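Local coordinates for extracellular solute-binding protein (Bordetella parapertussis, PDB 3PU5), which probably binds a small solute, perhaps a polyamine, outside the cytoplasm and hands it to a membrane transporter, as periplasmic binding proteins do, at residues Asp109-Val113 against Pro295-Val300; Ser151-Arg155 against Phe192-Asn196. All coordinates share one frame; numbering follows the deposited sequence.

How the contacts relate
The centres of contacts 1 and 2 lie about 19 Å apart, both toward the middle of the chain, and they touch where CG2 of Val-113 packs on CB of Arg-155, 4.2 Å away. In contact 1 the start of strand 111-117 and the residue before it meet the loop between helices 265-275 and 305-322. Contact 2 falls wholly within that span and joins the loops that follow the parallel strands 145-148 and 188-192. Strand 209-213 connects the two: it pairs with strand 111-117, and its Trp-213 touches Val-113 as well as Phe-192, Arg-155 and Phe-195. The chain thus brings these parts together near the centre of what is probably a two-lobed binding protein.

Contact 1: Asp109-Val113 against Pro295-Val300; sequences DYSSV and PSIDSV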
loop_
_atom_site.group_PDB
_atom_site.type_symbol
_atom_site.label_atom_id
_atom_site.label_comp_id
_atom_site.label_asym_id
_atom_site.label_seq_id
_atom_site.Cartn_x
_atom_site.Cartn_y
_atom_site.Cartn_z
ATOM N N ASP A 109 -1.778 7.006 2.346
ATOM C CA ASP A 109 -2.954 6.214 1.984
ATOM C C ASP A 109 -2.578 4.748 2.193
ATOM O O ASP A 109 -1.410 4.430 2.398
ATOM C CB ASP A 109 -3.435 6.503 0.541
ATOM C CG ASP A 109 -2.509 5.928 -0.534
ATOM O OD1 ASP A 109 -2.367 4.691 -0.600
ATOM O OD2 ASP A 109 -1.947 6.708 -1.335
ATOM N N TYR A 110 -3.558 3.857 2.182
ATOM C CA TYR A 110 -3.231 2.435 2.178
ATOM C C TYR A 110 -4.095 1.679 1.161
ATOM O O TYR A 110 -5.289 1.946 1.025
ATOM C CB TYR A 110 -3.273 1.819 3.603
ATOM C CG TYR A 110 -4.639 1.769 4.260
ATOM C CD1 TYR A 110 -5.503 0.713 4.016
ATOM C CD2 TYR A 110 -5.061 2.775 5.136
ATOM C CE1 TYR A 110 -6.748 0.659 4.611
ATOM C CE2 TYR A 110 -6.315 2.729 5.728
ATOM C CZ TYR A 110 -7.154 1.673 5.458
ATOM O OH TYR A 110 -8.403 1.606 6.032
ATOM N N SER A 111 -3.464 0.792 0.400
ATOM C CA SER A 111 -4.195 -0.168 -0.428
ATOM C C SER A 111 -3.991 -1.541 0.184
ATOM O O SER A 111 -2.930 -1.807 0.759
ATOM C CB SER A 111 -3.725 -0.136 -1.888
ATOM O OG SER A 111 -2.388 -0.576 -2.005
ATOM N N SER A 112 -5.003 -2.404 0.081
ATOM C CA SER A 112 -5.048 -3.626 0.883
ATOM C C SER A 112 -5.163 -4.898 0.060
ATOM O O SER A 112 -6.074 -5.033 -0.762
ATOM C CB SER A 112 -6.235 -3.576 1.858
ATOM O OG SER A 112 -6.168 -2.425 2.663
ATOM N N VAL A 113 -4.250 -5.835 0.300
ATOM C CA VAL A 113 -4.348 -7.150 -0.310
ATOM C C VAL A 113 -5.286 -8.036 0.503
ATOM O O VAL A 113 -5.074 -8.259 1.702
ATOM C CB VAL A 113 -2.980 -7.836 -0.449
ATOM C CG1 VAL A 113 -3.144 -9.204 -1.124
ATOM C CG2 VAL A 113 -2.029 -6.954 -1.258
ATOM N N PRO A 295 -11.736 -2.139 3.811
ATOM C CA PRO A 295 -11.380 -2.735 5.111
ATOM C C PRO A 295 -11.132 -1.640 6.147
ATOM O O PRO A 295 -10.584 -0.586 5.815
ATOM C CB PRO A 295 -10.069 -3.481 4.811
ATOM C CG PRO A 295 -9.482 -2.711 3.621
ATOM C CD PRO A 295 -10.702 -2.389 2.786
ATOM N N SER A 296 -11.536 -1.902 7.384
ATOM C CA SER A 296 -11.440 -0.932 8.466
ATOM C C SER A 296 -10.000 -0.506 8.740
ATOM O O SER A 296 -9.081 -1.321 8.726
ATOM C CB SER A 296 -12.047 -1.520 9.746
ATOM O OG SER A 296 -11.906 -0.611 10.818
ATOM N N ILE A 297 -9.824 0.778 9.023
ATOM C CA ILE A 297 -8.518 1.338 9.325
ATOM C C ILE A 297 -7.889 0.601 10.507
ATOM O O ILE A 297 -6.667 0.431 10.567
ATOM C CB ILE A 297 -8.618 2.862 9.606
ATOM C CG1 ILE A 297 -7.234 3.507 9.736
ATOM C CG2 ILE A 297 -9.469 3.143 10.848
ATOM C CD1 ILE A 297 -7.302 5.031 9.869
ATOM N N ASP A 298 -8.733 0.131 11.425
ATOM C CA ASP A 298 -8.255 -0.538 12.628
ATOM C C ASP A 298 -7.870 -1.987 12.393
ATOM O O ASP A 298 -7.090 -2.544 13.149
ATOM C CB ASP A 298 -9.324 -0.475 13.725
ATOM C CG ASP A 298 -9.717 0.945 14.060
ATOM O OD1 ASP A 298 -10.935 1.235 14.123
ATOM O OD2 ASP A 298 -8.798 1.776 14.235
ATOM N N SER A 299 -8.414 -2.596 11.346
ATOM C CA SER A 299 -8.234 -4.023 11.117
ATOM C C SER A 299 -7.047 -4.389 10.215
ATOM O O SER A 299 -6.530 -5.507 10.296
ATOM C CB SER A 299 -9.512 -4.626 10.530
ATOM O OG SER A 299 -9.703 -4.180 9.195
ATOM N N VAL A 300 -6.627 -3.475 9.342
ATOM C CA VAL A 300 -5.613 -3.834 8.342
ATOM C C VAL A 300 -4.253 -4.066 8.988
ATOM O O VAL A 300 -3.928 -3.451 9.998
ATOM C CB VAL A 300 -5.493 -2.791 7.189
ATOM C CG1 VAL A 300 -6.803 -2.698 6.402
ATOM C CG2 VAL A 300 -5.078 -1.419 7.717
#
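Tyr-110 drives its ring into a hollow formed by Pro-295, Ile-297 and Val-300, and its hydroxyl closes the fit. Its CG lies between the backbone N and the carbonyl carbon (chi1 66°), which directs the ring from just before strand 111-117 toward the 295-300 loop. OH of Tyr-110 donates to O of Pro-295 at 3.1 Å; the C=O...donor angle is 154°, with the donor tilted 21° from the carbonyl plane. Tyr-110 OH also lies 3.3 Å from CA of Ile-297, whose CG1 lies across the ring's CE2 corner at about a right angle to the tyrosine. Val-300 supplies the floor: CG2 sits 4.1 Å above one face, offset toward the rim, while CG1 comes to 3.8 Å from CE1 of Tyr-110. Ser-112 OG sits between Pro-295 CG (3.5 Å) and Val-300 CG1 (3.8 Å) in van der Waals contact, while its hydrogen bond goes to Ser-239 OG. The turn is braced by Ser-296 O, which accepts from both N and OG of Ser-299, on the same face of its plane. Outside, Lys-96 NZ bonds the carbonyls of Ile-297 and Val-300, and Phe-97 meets the tyrosine ring. The arrangement is a buried junction between the start of a sheet strand and the loop before helix 305-322, consistent with the inter-lobe crossover region of a periplasmic binding protein.

Contact 2: Ser151-Arg155 against Phe192-Asn196; sequences SSNVR and FTAFN
Val-154 and Phe-195 make the centre of an apolar contact between two loops that follow neighbouring parallel strands, 145-148 and 188-192, and that each lead into a helix. No hydrogen bond crosses it; the 151-155 and 192-196 segments, the end-to-end directions of their touching parts 62° apart, meet by van der Waals packing. The two methyls of Val-154 part to fit two rings. CG1, anti to the carbonyl carbon (chi1 -75°), stands over the centre of the Phe-195 ring as a CH-pi contact, 4.1 Å from the centroid and only 7° off the ring normal. CG2 of Val-154 turns the other way, 4.1 Å from CE1 of Phe-192, the two side chains crossing at a slant, and 3.8 Å from that residue's own carbonyl O. Phe-195 also passes along the backbone of the first loop: its CE1 lies 3.8 Å from CA of Val-154, and its CZ is 3.5 Å from the carbonyl O of Asn-153. CG of Arg-155 comes to the edge of this ring, near its plane, while NH1 of the same arginine forms a salt bridge with Glu-158. At the outer end, Ser-152 OG lies 3.3 Å from CG2 of Thr-193, an apolar touch; its hydrogen bond goes to Asn-149 OD1. Trp-213 meets the Phe-195 ring edge-to-face and also touches Phe-192, extending the aromatic cluster. Asp-197 OD2 accepts the backbone N-H groups of Thr-193 and Ala-194, just ahead of helix 197-204, while Arg-155 occupies the N-cap position of helix 156-167. Adjacent loops at the ends of parallel strands, each opening into a helix, are characteristic of the alpha/beta lobes of periplasmic binding proteins, where such strand ends commonly border the interlobe cleft.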
loop_
_atom_site.group_PDB
_atom_site.type_symbol
_atom_site.label_atom_id
_atom_site.label_comp_id
_atom_site.label_asym_id
_atom_site.label_seq_id
_atom_site.Cartn_x
_atom_site.Cartn_y
_atom_site.Cartn_z
ATOM N N SER A 151 9.258 -12.150 -7.099
ATOM C CA SER A 151 10.221 -11.273 -7.767
ATOM C C SER A 151 9.628 -10.073 -8.502
ATOM O O SER A 151 10.367 -9.323 -9.137
ATOM C CB SER A 151 11.043 -12.079 -8.779
ATOM O OG SER A 151 11.651 -13.186 -8.144
ATOM N N SER A 152 8.316 -9.877 -8.438
ATOM C CA SER A 152 7.699 -8.888 -9.312
ATOM C C SER A 152 7.275 -7.578 -8.643
ATOM O O SER A 152 6.642 -6.732 -9.270
ATOM C CB SER A 152 6.525 -9.513 -10.068
ATOM O OG SER A 152 6.984 -10.517 -10.956
ATOM N N ASN A 153 7.635 -7.408 -7.379
ATOM C CA ASN A 153 7.243 -6.216 -6.635
ATOM C C ASN A 153 5.730 -5.967 -6.698
ATOM O O ASN A 153 5.275 -4.843 -6.970
ATOM C CB ASN A 153 8.014 -4.970 -7.114
ATOM C CG ASN A 153 7.751 -3.750 -6.234
ATOM O OD1 ASN A 153 8.040 -3.759 -5.031
ATOM N ND2 ASN A 153 7.184 -2.699 -6.832
ATOM N N VAL A 154 4.960 -7.026 -6.453
ATOM C CA VAL A 154 3.511 -6.917 -6.392
ATOM C C VAL A 154 3.005 -7.394 -5.025
ATOM O O VAL A 154 1.961 -8.040 -4.924
ATOM C CB VAL A 154 2.824 -7.659 -7.555
ATOM C CG1 VAL A 154 2.968 -6.859 -8.832
ATOM C CG2 VAL A 154 3.403 -9.056 -7.737
ATOM N N ARG A 155 3.771 -7.061 -3.985
ATOM C CA ARG A 155 3.428 -7.342 -2.585
ATOM C C ARG A 155 3.414 -8.824 -2.212
ATOM O O ARG A 155 2.732 -9.224 -1.259
ATOM C CB ARG A 155 2.101 -6.684 -2.188
ATOM C CG ARG A 155 2.062 -5.191 -2.396
ATOM C CD ARG A 155 3.146 -4.499 -1.606
ATOM N NE ARG A 155 3.140 -3.059 -1.818
ATOM C CZ ARG A 155 4.023 -2.220 -1.274
ATOM N NH1 ARG A 155 4.991 -2.679 -0.485
ATOM N NH2 ARG A 155 3.942 -0.918 -1.520
ATOM N N PHE A 192 1.528 -14.247 -10.741
ATOM C CA PHE A 192 1.317 -13.060 -11.551
ATOM C C PHE A 192 2.341 -11.964 -11.278
ATOM O O PHE A 192 2.916 -11.889 -10.196
ATOM C CB PHE A 192 -0.122 -12.541 -11.411
ATOM C CG PHE A 192 -0.459 -12.011 -10.040
ATOM C CD1 PHE A 192 -0.163 -10.704 -9.700
ATOM C CD2 PHE A 192 -1.104 -12.813 -9.104
ATOM C CE1 PHE A 192 -0.485 -10.206 -8.440
ATOM C CE2 PHE A 192 -1.428 -12.325 -7.856
ATOM C CZ PHE A 192 -1.119 -11.022 -7.519
ATOM N N THR A 193 2.548 -11.109 -12.273
ATOM C CA THR A 193 3.652 -10.171 -12.249
ATOM C C THR A 193 3.215 -8.706 -12.313
ATOM O O THR A 193 4.055 -7.818 -12.299
ATOM C CB THR A 193 4.608 -10.427 -13.431
ATOM O OG1 THR A 193 3.878 -10.296 -14.653
ATOM C CG2 THR A 193 5.215 -11.816 -13.357
ATOM N N ALA A 194 1.914 -8.446 -12.398
ATOM C CA ALA A 194 1.439 -7.063 -12.412
ATOM C C ALA A 194 0.211 -6.853 -11.520
ATOM O O ALA A 194 -0.572 -7.778 -11.295
ATOM C CB ALA A 194 1.146 -6.612 -13.832
ATOM N N PHE A 195 0.050 -5.628 -11.023
ATOM C CA PHE A 195 -1.063 -5.272 -10.135
ATOM C C PHE A 195 -2.452 -5.530 -10.727
ATOM O O PHE A 195 -3.395 -5.857 -10.005
ATOM C CB PHE A 195 -0.940 -3.809 -9.714
ATOM C CG PHE A 195 0.154 -3.562 -8.718
ATOM C CD1 PHE A 195 0.103 -4.138 -7.455
ATOM C CD2 PHE A 195 1.235 -2.758 -9.040
ATOM C CE1 PHE A 195 1.113 -3.911 -6.533
ATOM C CE2 PHE A 195 2.249 -2.527 -8.120
ATOM C CZ PHE A 195 2.187 -3.102 -6.868
ATOM N N ASN A 196 -2.569 -5.386 -12.040
ATOM C CA ASN A 196 -3.848 -5.542 -12.723
ATOM C C ASN A 196 -4.185 -7.010 -12.993
ATOM O O ASN A 196 -5.291 -7.331 -13.416
ATOM C CB ASN A 196 -3.824 -4.739 -14.031
ATOM C CG ASN A 196 -5.154 -4.738 -14.750
ATOM O OD1 ASN A 196 -6.190 -4.369 -14.188
ATOM N ND2 ASN A 196 -5.132 -5.135 -16.019
#